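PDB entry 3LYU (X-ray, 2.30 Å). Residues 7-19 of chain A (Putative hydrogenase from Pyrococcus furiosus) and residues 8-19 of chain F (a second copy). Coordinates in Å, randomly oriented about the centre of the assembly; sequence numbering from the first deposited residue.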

ATOM      1  N   GLY A   7      -6.696   1.691  14.869  1.00 45.35           N
ATOM      2  CA  GLY A   7      -5.587   2.607  15.264  1.00 46.81           C
ATOM      3  C   GLY A   7      -4.202   2.164  14.801  1.00 53.03           C
ATOM      4  O   GLY A   7      -4.086   1.180  14.054  1.00 51.68           O
ATOM      5  N   PRO A   8      -3.126   2.863  15.228  1.00 53.64           N
ATOM      6  CA  PRO A   8      -1.755   2.524  14.841  1.00 54.19           C
ATOM      7  C   PRO A   8      -1.275   1.222  15.451  1.00 55.07           C
ATOM      8  O   PRO A   8      -1.489   0.971  16.639  1.00 55.61           O
ATOM      9  N   LEU A   9      -0.625   0.401  14.626  1.00 53.02           N
ATOM     10  CA  LEU A   9      -0.096  -0.884  15.066  1.00 50.07           C
ATOM     11  C   LEU A   9       1.385  -1.012  14.736  1.00 49.66           C
ATOM     12  O   LEU A   9       1.960  -0.153  14.054  1.00 52.04           O
ATOM     13  N   GLY A  10       2.001  -2.085  15.237  1.00 46.27           N
ATOM     14  CA  GLY A  10       3.411  -2.319  14.978  1.00 45.22           C
ATOM     15  C   GLY A  10       3.632  -2.550  13.496  1.00 42.82           C
ATOM     16  O   GLY A  10       2.700  -2.908  12.780  1.00 39.80           O
ATOM     17  N   THR A  11       4.856  -2.337  13.031  1.00 41.20           N
ATOM     18  CA  THR A  11       5.174  -2.532  11.627  1.00 39.20           C
ATOM     19  C   THR A  11       4.786  -3.937  11.183  1.00 37.76           C
ATOM     20  O   THR A  11       5.329  -4.915  11.697  1.00 40.76           O
ATOM     21  N   PRO A  12       3.837  -4.060  10.229  1.00 31.85           N
ATOM     22  CA  PRO A  12       3.415  -5.380   9.748  1.00 33.28           C
ATOM     23  C   PRO A  12       4.587  -6.033   9.034  1.00 35.20           C
ATOM     24  O   PRO A  12       5.143  -5.467   8.093  1.00 29.25           O
ATOM     25  N   VAL A  13       4.961  -7.224   9.495  1.00 37.00           N
ATOM     26  CA  VAL A  13       6.093  -7.943   8.932  1.00 40.41           C
ATOM     27  C   VAL A  13       5.735  -9.395   8.625  1.00 42.87           C
ATOM     28  O   VAL A  13       4.864  -9.978   9.270  1.00 42.48           O
ATOM     29  N   PRO A  14       6.377  -9.985   7.604  1.00 41.49           N
ATOM     30  CA  PRO A  14       6.121 -11.374   7.218  1.00 41.87           C
ATOM     31  C   PRO A  14       6.854 -12.380   8.105  1.00 44.67           C
ATOM     32  O   PRO A  14       8.021 -12.199   8.434  1.00 48.75           O
HETATM   33  N   MSE A  15       6.154 -13.442   8.484  1.00 41.59           N
HETATM   34  CA  MSE A  15       6.712 -14.476   9.338  1.00 43.74           C
HETATM   35  C   MSE A  15       7.273 -15.675   8.575  1.00 46.98           C
HETATM   36  O   MSE A  15       6.636 -16.719   8.474  1.00 48.57           O
ATOM     37  N   GLU A  16       8.481 -15.530   8.048  1.00 49.16           N
ATOM     38  CA  GLU A  16       9.111 -16.616   7.303  1.00 48.80           C
ATOM     39  C   GLU A  16      10.521 -16.893   7.793  1.00 47.14           C
ATOM     40  O   GLU A  16      11.060 -16.182   8.636  1.00 44.41           O
ATOM     41  N   LYS A  17      11.111 -17.950   7.259  1.00 49.97           N
ATOM     42  CA  LYS A  17      12.469 -18.295   7.611  1.00 52.18           C
ATOM     43  C   LYS A  17      13.339 -17.674   6.543  1.00 52.84           C
ATOM     44  O   LYS A  17      13.406 -18.174   5.427  1.00 55.26           O
ATOM     45  N   PHE A  18      13.984 -16.565   6.872  1.00 51.94           N
ATOM     46  CA  PHE A  18      14.861 -15.907   5.918  1.00 50.11           C
ATOM     47  C   PHE A  18      16.272 -16.438   6.167  1.00 47.37           C
ATOM     48  O   PHE A  18      17.148 -16.352   5.311  1.00 45.87           O
ATOM     49  N   GLY A  19      16.469 -17.019   7.343  1.00 47.54           N
ATOM     50  CA  GLY A  19      17.768 -17.545   7.708  1.00 46.76           C
ATOM     51  C   GLY A  19      18.354 -16.718   8.837  1.00 44.40           C
ATOM     52  O   GLY A  19      17.822 -16.712   9.945  1.00 41.84           O
TER
ATOM     53  N   PRO F   8       7.977 -12.491  -3.905  1.00 49.30           N
ATOM     54  CA  PRO F   8       6.799 -12.681  -3.049  1.00 50.05           C
ATOM     55  C   PRO F   8       7.144 -13.191  -1.657  1.00 51.59           C
ATOM     56  O   PRO F   8       7.959 -14.097  -1.501  1.00 50.61           O
ATOM     57  N   LEU F   9       6.515 -12.600  -0.650  1.00 50.52           N
ATOM     58  CA  LEU F   9       6.752 -12.998   0.730  1.00 51.57           C
ATOM     59  C   LEU F   9       5.444 -13.314   1.438  1.00 49.93           C
ATOM     60  O   LEU F   9       4.360 -13.090   0.892  1.00 49.85           O
ATOM     61  N   GLY F  10       5.554 -13.845   2.652  1.00 48.23           N
ATOM     62  CA  GLY F  10       4.375 -14.186   3.417  1.00 43.83           C
ATOM     63  C   GLY F  10       3.583 -12.936   3.718  1.00 41.29           C
ATOM     64  O   GLY F  10       4.121 -11.832   3.670  1.00 36.63           O
ATOM     65  N   THR F  11       2.300 -13.099   4.012  1.00 38.54           N
ATOM     66  CA  THR F  11       1.448 -11.967   4.334  1.00 35.92           C
ATOM     67  C   THR F  11       2.038 -11.154   5.486  1.00 35.71           C
ATOM     68  O   THR F  11       2.192 -11.670   6.602  1.00 39.71           O
ATOM     69  N   PRO F  12       2.396  -9.876   5.227  1.00 32.49           N
ATOM     70  CA  PRO F  12       2.963  -9.017   6.272  1.00 35.67           C
ATOM     71  C   PRO F  12       1.913  -8.784   7.350  1.00 37.89           C
ATOM     72  O   PRO F  12       0.824  -8.288   7.071  1.00 35.24           O
ATOM     73  N   VAL F  13       2.251  -9.150   8.581  1.00 40.51           N
ATOM     74  CA  VAL F  13       1.321  -9.027   9.693  1.00 43.74           C
ATOM     75  C   VAL F  13       1.974  -8.335  10.902  1.00 44.23           C
ATOM     76  O   VAL F  13       3.177  -8.443  11.116  1.00 44.08           O
ATOM     77  N   PRO F  14       1.182  -7.586  11.687  1.00 47.19           N
ATOM     78  CA  PRO F  14       1.692  -6.879  12.864  1.00 45.75           C
ATOM     79  C   PRO F  14       1.873  -7.797  14.057  1.00 46.44           C
ATOM     80  O   PRO F  14       1.023  -8.639  14.341  1.00 44.33           O
HETATM   81  N   MSE F  15       2.987  -7.623  14.763  1.00 48.22           N
HETATM   82  CA  MSE F  15       3.299  -8.449  15.937  1.00 48.67           C
HETATM   83  C   MSE F  15       2.904  -7.812  17.270  1.00 46.97           C
HETATM   84  O   MSE F  15       3.748  -7.272  17.986  1.00 49.82           O
ATOM     85  N   GLU F  16       1.618  -7.893  17.602  1.00 50.31           N
ATOM     86  CA  GLU F  16       1.119  -7.320  18.844  1.00 50.76           C
ATOM     87  C   GLU F  16       0.301  -8.313  19.645  1.00 50.66           C
ATOM     88  O   GLU F  16       0.005  -9.418  19.182  1.00 46.93           O
ATOM     89  N   LYS F  17      -0.054  -7.908  20.859  1.00 51.55           N
ATOM     90  CA  LYS F  17      -0.874  -8.744  21.707  1.00 50.47           C
ATOM     91  C   LYS F  17      -2.310  -8.296  21.486  1.00 49.49           C
ATOM     92  O   LYS F  17      -2.732  -7.254  21.998  1.00 48.15           O
ATOM     93  N   PHE F  18      -3.049  -9.068  20.697  1.00 46.78           N
ATOM     94  CA  PHE F  18      -4.437  -8.742  20.445  1.00 48.61           C
ATOM     95  C   PHE F  18      -5.271  -9.493  21.481  1.00 47.50           C
ATOM     96  O   PHE F  18      -6.417  -9.137  21.751  1.00 50.56           O
ATOM     97  N   GLY F  19      -4.673 -10.524  22.070  1.00 45.54           N
ATOM     98  CA  GLY F  19      -5.365 -11.327  23.062  1.00 46.71           C
ATOM     99  C   GLY F  19      -5.613 -12.726  22.536  1.00 46.46           C
ATOM    100  O   GLY F  19      -4.687 -13.486  22.313  1.00 45.35           O
TER

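The two copies meet antiparallel about A:Val13 and F:Val13, burying 707 Å² in all. At this crossing the backbones are joined by a reciprocal pair of hydrogen bonds, A:Val13 N to F:Val13 O at 2.7 Å and F:Val13 N to A:Val13 O at 2.8 Å. Both valines, with chi1 in p, direct their CA-to-CB bonds away from the partner, although F:Val13 CB still touches chain A; most of the side-chain contacts come from the residues before and after.

A:Leu9 and F:Glu16 have the largest covered areas, followed by F:Leu9, A:Pro14 and F:Met15, which are equal. Each leucine points toward the other stretch in the mt rotamer. This carries A:Leu9 CD1 to 4.1 Å from F:Pro14 CG and also to 4.1 Å from F:Phe18 CE2, where the methyl lies at the ring edge, near the ring plane. The equivalent cluster on the other copy is nearly identical: F:Leu9 CD1 sits 4.3 Å from A:Pro14 CG and 4.1 Å from the edge atom A:Phe18 CE2. Both phenylalanines leave the backbone sideways with chi1 in m, yet their ring ends come nearer the partner.

F:Glu16 also points toward chain A. With chi1 in m and chi2 in t, its chain extends far enough for F:Glu16 OE2 to accept a hydrogen bond from A:Gly10 N at 2.8 Å, so a carboxylate meets a backbone amide of the opposing loop. A:Glu16 has the same rotamer, and its OE2 lies 2.8 Å from F:Gly10 N. The glycine carbonyls also meet the prolines: A:Gly10 O is 3.6 Å from F:Pro14 CB, and F:Gly10 O is 3.3 Å from A:Pro14 CB.

Prolines line the middle of the contact. All four rings of A:Pro12, A:Pro14, F:Pro12 and F:Pro14 are C-gamma endo, and their CA-to-CB bonds run sideways to the other stretch, making apolar contacts from A:Pro12 CB to F:Pro14 CD at 4.2 Å and from A:Pro14 CD to F:Pro12 CB at 4.3 Å. The two Pro12 rings approach each other, CB to CB, at 4.4 Å. A:Pro12 CA adds a CA-H...O contact to F:Val13 O at 3.4 Å.

The selenomethionines A:Met15 and F:Met15 start sideways, but chi1 and chi2, both m, bring their ends nearer the partner. A:Met15 CG packs against F:Met15 CE at 3.6 Å, while A:Val13 CG1 lies 4.5 Å from F:Met15 CG. A:Thr11 and F:Thr11 turn away, and their hydroxyls are hydrogen-bonded elsewhere in the structure.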

ATOM      1  CB  PRO A   8      -0.952   3.721  15.343  1.00 54.48           C
ATOM      2  CG  PRO A   8      -1.687   4.116  16.562  1.00 53.50           C
ATOM      3  CD  PRO A   8      -3.124   4.057  16.091  1.00 53.59           C
ATOM      4  CB  LEU A   9      -0.870  -2.030  14.409  1.00 50.48           C
ATOM      5  CG  LEU A   9      -2.375  -2.089  14.680  1.00 51.25           C
ATOM      6  CD1 LEU A   9      -2.903  -3.371  14.102  1.00 48.72           C
ATOM      7  CD2 LEU A   9      -2.681  -2.025  16.173  1.00 51.34           C
ATOM      8  CB  THR A  11       6.671  -2.346  11.381  1.00 36.99           C
ATOM      9  OG1 THR A  11       7.028  -0.992  11.688  1.00 43.47           O
ATOM     10  CG2 THR A  11       7.024  -2.652   9.925  1.00 37.06           C
ATOM     11  CB  PRO A  12       2.251  -5.052   8.821  1.00 31.39           C
ATOM     12  CG  PRO A  12       2.643  -3.713   8.280  1.00 31.71           C
ATOM     13  CD  PRO A  12       3.126  -2.991   9.504  1.00 32.70           C
ATOM     14  CB  VAL A  13       7.282  -7.864   9.916  1.00 41.65           C
ATOM     15  CG1 VAL A  13       7.073  -8.813  11.064  1.00 36.41           C
ATOM     16  CG2 VAL A  13       8.560  -8.115   9.205  1.00 42.04           C
ATOM     17  CB  PRO A  14       6.601 -11.417   5.773  1.00 44.44           C
ATOM     18  CG  PRO A  14       7.726 -10.476   5.791  1.00 45.42           C
ATOM     19  CD  PRO A  14       7.182  -9.314   6.574  1.00 44.10           C
HETATM   20  CB  MSE A  15       5.645 -14.945  10.329  1.00 51.95           C
HETATM   21  CG  MSE A  15       5.395 -13.982  11.466  1.00 55.16           C
HETATM   22 SE   MSE A  15       7.039 -13.697  12.430  1.00 60.28          SE
HETATM   23  CE  MSE A  15       7.095 -11.758  12.366  1.00 57.66           C
ATOM     24  CB  GLU A  16       9.189 -16.278   5.815  1.00 50.43           C
ATOM     25  CG  GLU A  16       7.879 -15.861   5.198  1.00 52.15           C
ATOM     26  CD  GLU A  16       7.996 -15.636   3.698  1.00 55.04           C
ATOM     27  OE1 GLU A  16       8.962 -14.971   3.253  1.00 55.09           O
ATOM     28  OE2 GLU A  16       7.111 -16.123   2.964  1.00 58.66           O
ATOM     29  CB  LYS A  17      12.678 -19.808   7.610  1.00 52.06           C
ATOM     30  CG  LYS A  17      12.021 -20.537   8.756  1.00 53.89           C
ATOM     31  CD  LYS A  17      12.570 -21.956   8.873  1.00 56.93           C
ATOM     32  CE  LYS A  17      11.873 -22.737   9.972  1.00 62.85           C
ATOM     33  NZ  LYS A  17      12.416 -24.116  10.115  1.00 60.48           N
ATOM     34  CB  PHE A  18      14.821 -14.378   6.100  1.00 49.08           C
ATOM     35  CG  PHE A  18      13.439 -13.768   5.927  1.00 49.22           C
ATOM     36  CD1 PHE A  18      12.499 -13.800   6.965  1.00 49.52           C
ATOM     37  CD2 PHE A  18      13.081 -13.155   4.735  1.00 47.45           C
ATOM     38  CE1 PHE A  18      11.239 -13.232   6.817  1.00 43.58           C
ATOM     39  CE2 PHE A  18      11.817 -12.586   4.584  1.00 55.28           C
ATOM     40  CZ  PHE A  18      10.898 -12.626   5.631  1.00 51.90           C
TER
ATOM     41  CB  PRO F   8       5.961 -13.687  -3.835  1.00 50.37           C
ATOM     42  CG  PRO F   8       6.995 -14.511  -4.513  1.00 53.23           C
ATOM     43  CD  PRO F   8       7.971 -13.465  -5.011  1.00 49.62           C
ATOM     44  CB  LEU F   9       7.488 -11.895   1.496  1.00 51.75           C
ATOM     45  CG  LEU F   9       8.853 -11.470   0.957  1.00 54.30           C
ATOM     46  CD1 LEU F   9       9.460 -10.472   1.908  1.00 52.36           C
ATOM     47  CD2 LEU F   9       9.765 -12.678   0.797  1.00 53.09           C
ATOM     48  CB  THR F  11       0.048 -12.438   4.747  1.00 43.77           C
ATOM     49  OG1 THR F  11      -0.554 -13.129   3.649  1.00 49.19           O
ATOM     50  CG2 THR F  11      -0.819 -11.252   5.159  1.00 44.13           C
ATOM     51  CB  PRO F  12       3.318  -7.745   5.520  1.00 36.15           C
ATOM     52  CG  PRO F  12       2.286  -7.695   4.455  1.00 39.61           C
ATOM     53  CD  PRO F  12       2.277  -9.129   3.965  1.00 37.18           C
ATOM     54  CB  VAL F  13       0.798 -10.437  10.078  1.00 44.18           C
ATOM     55  CG1 VAL F  13       1.842 -11.177  10.882  1.00 47.13           C
ATOM     56  CG2 VAL F  13      -0.505 -10.329  10.803  1.00 49.88           C
ATOM     57  CB  PRO F  14       0.628  -5.819  13.110  1.00 45.90           C
ATOM     58  CG  PRO F  14      -0.625  -6.524  12.698  1.00 50.69           C
ATOM     59  CD  PRO F  14      -0.215  -7.194  11.409  1.00 46.69           C
HETATM   60  CB  MSE F  15       4.793  -8.790  15.959  1.00 48.29           C
HETATM   61  CG  MSE F  15       5.200  -9.889  14.979  1.00 49.26           C
HETATM   62 SE   MSE F  15       4.351 -11.620  15.350  1.00 55.99          SE
HETATM   63  CE  MSE F  15       3.428 -11.843  13.615  1.00 54.29           C
ATOM     64  CB  GLU F  16       0.242  -6.110  18.555  1.00 54.77           C
ATOM     65  CG  GLU F  16       0.884  -5.096  17.664  1.00 54.71           C
ATOM     66  CD  GLU F  16       0.033  -3.877  17.501  1.00 55.36           C
ATOM     67  OE1 GLU F  16      -1.187  -4.037  17.253  1.00 60.55           O
ATOM     68  OE2 GLU F  16       0.588  -2.765  17.613  1.00 56.37           O
ATOM     69  CB  LYS F  17      -0.507  -8.581  23.186  1.00 55.57           C
ATOM     70  CG  LYS F  17       0.810  -9.203  23.588  1.00 57.07           C
ATOM     71  CD  LYS F  17       0.911  -9.287  25.100  1.00 56.39           C
ATOM     72  CE  LYS F  17       2.270  -9.810  25.543  1.00 57.23           C
ATOM     73  NZ  LYS F  17       2.366 -10.007  27.021  1.00 54.68           N
ATOM     74  CB  PHE F  18      -4.845  -9.162  19.028  1.00 48.93           C
ATOM     75  CG  PHE F  18      -4.027  -8.517  17.934  1.00 53.60           C
ATOM     76  CD1 PHE F  18      -2.782  -9.031  17.577  1.00 52.56           C
ATOM     77  CD2 PHE F  18      -4.512  -7.411  17.238  1.00 53.43           C
ATOM     78  CE1 PHE F  18      -2.038  -8.452  16.541  1.00 51.64           C
ATOM     79  CE2 PHE F  18      -3.771  -6.831  16.207  1.00 51.19           C
ATOM     80  CZ  PHE F  18      -2.537  -7.353  15.860  1.00 55.30           C
TER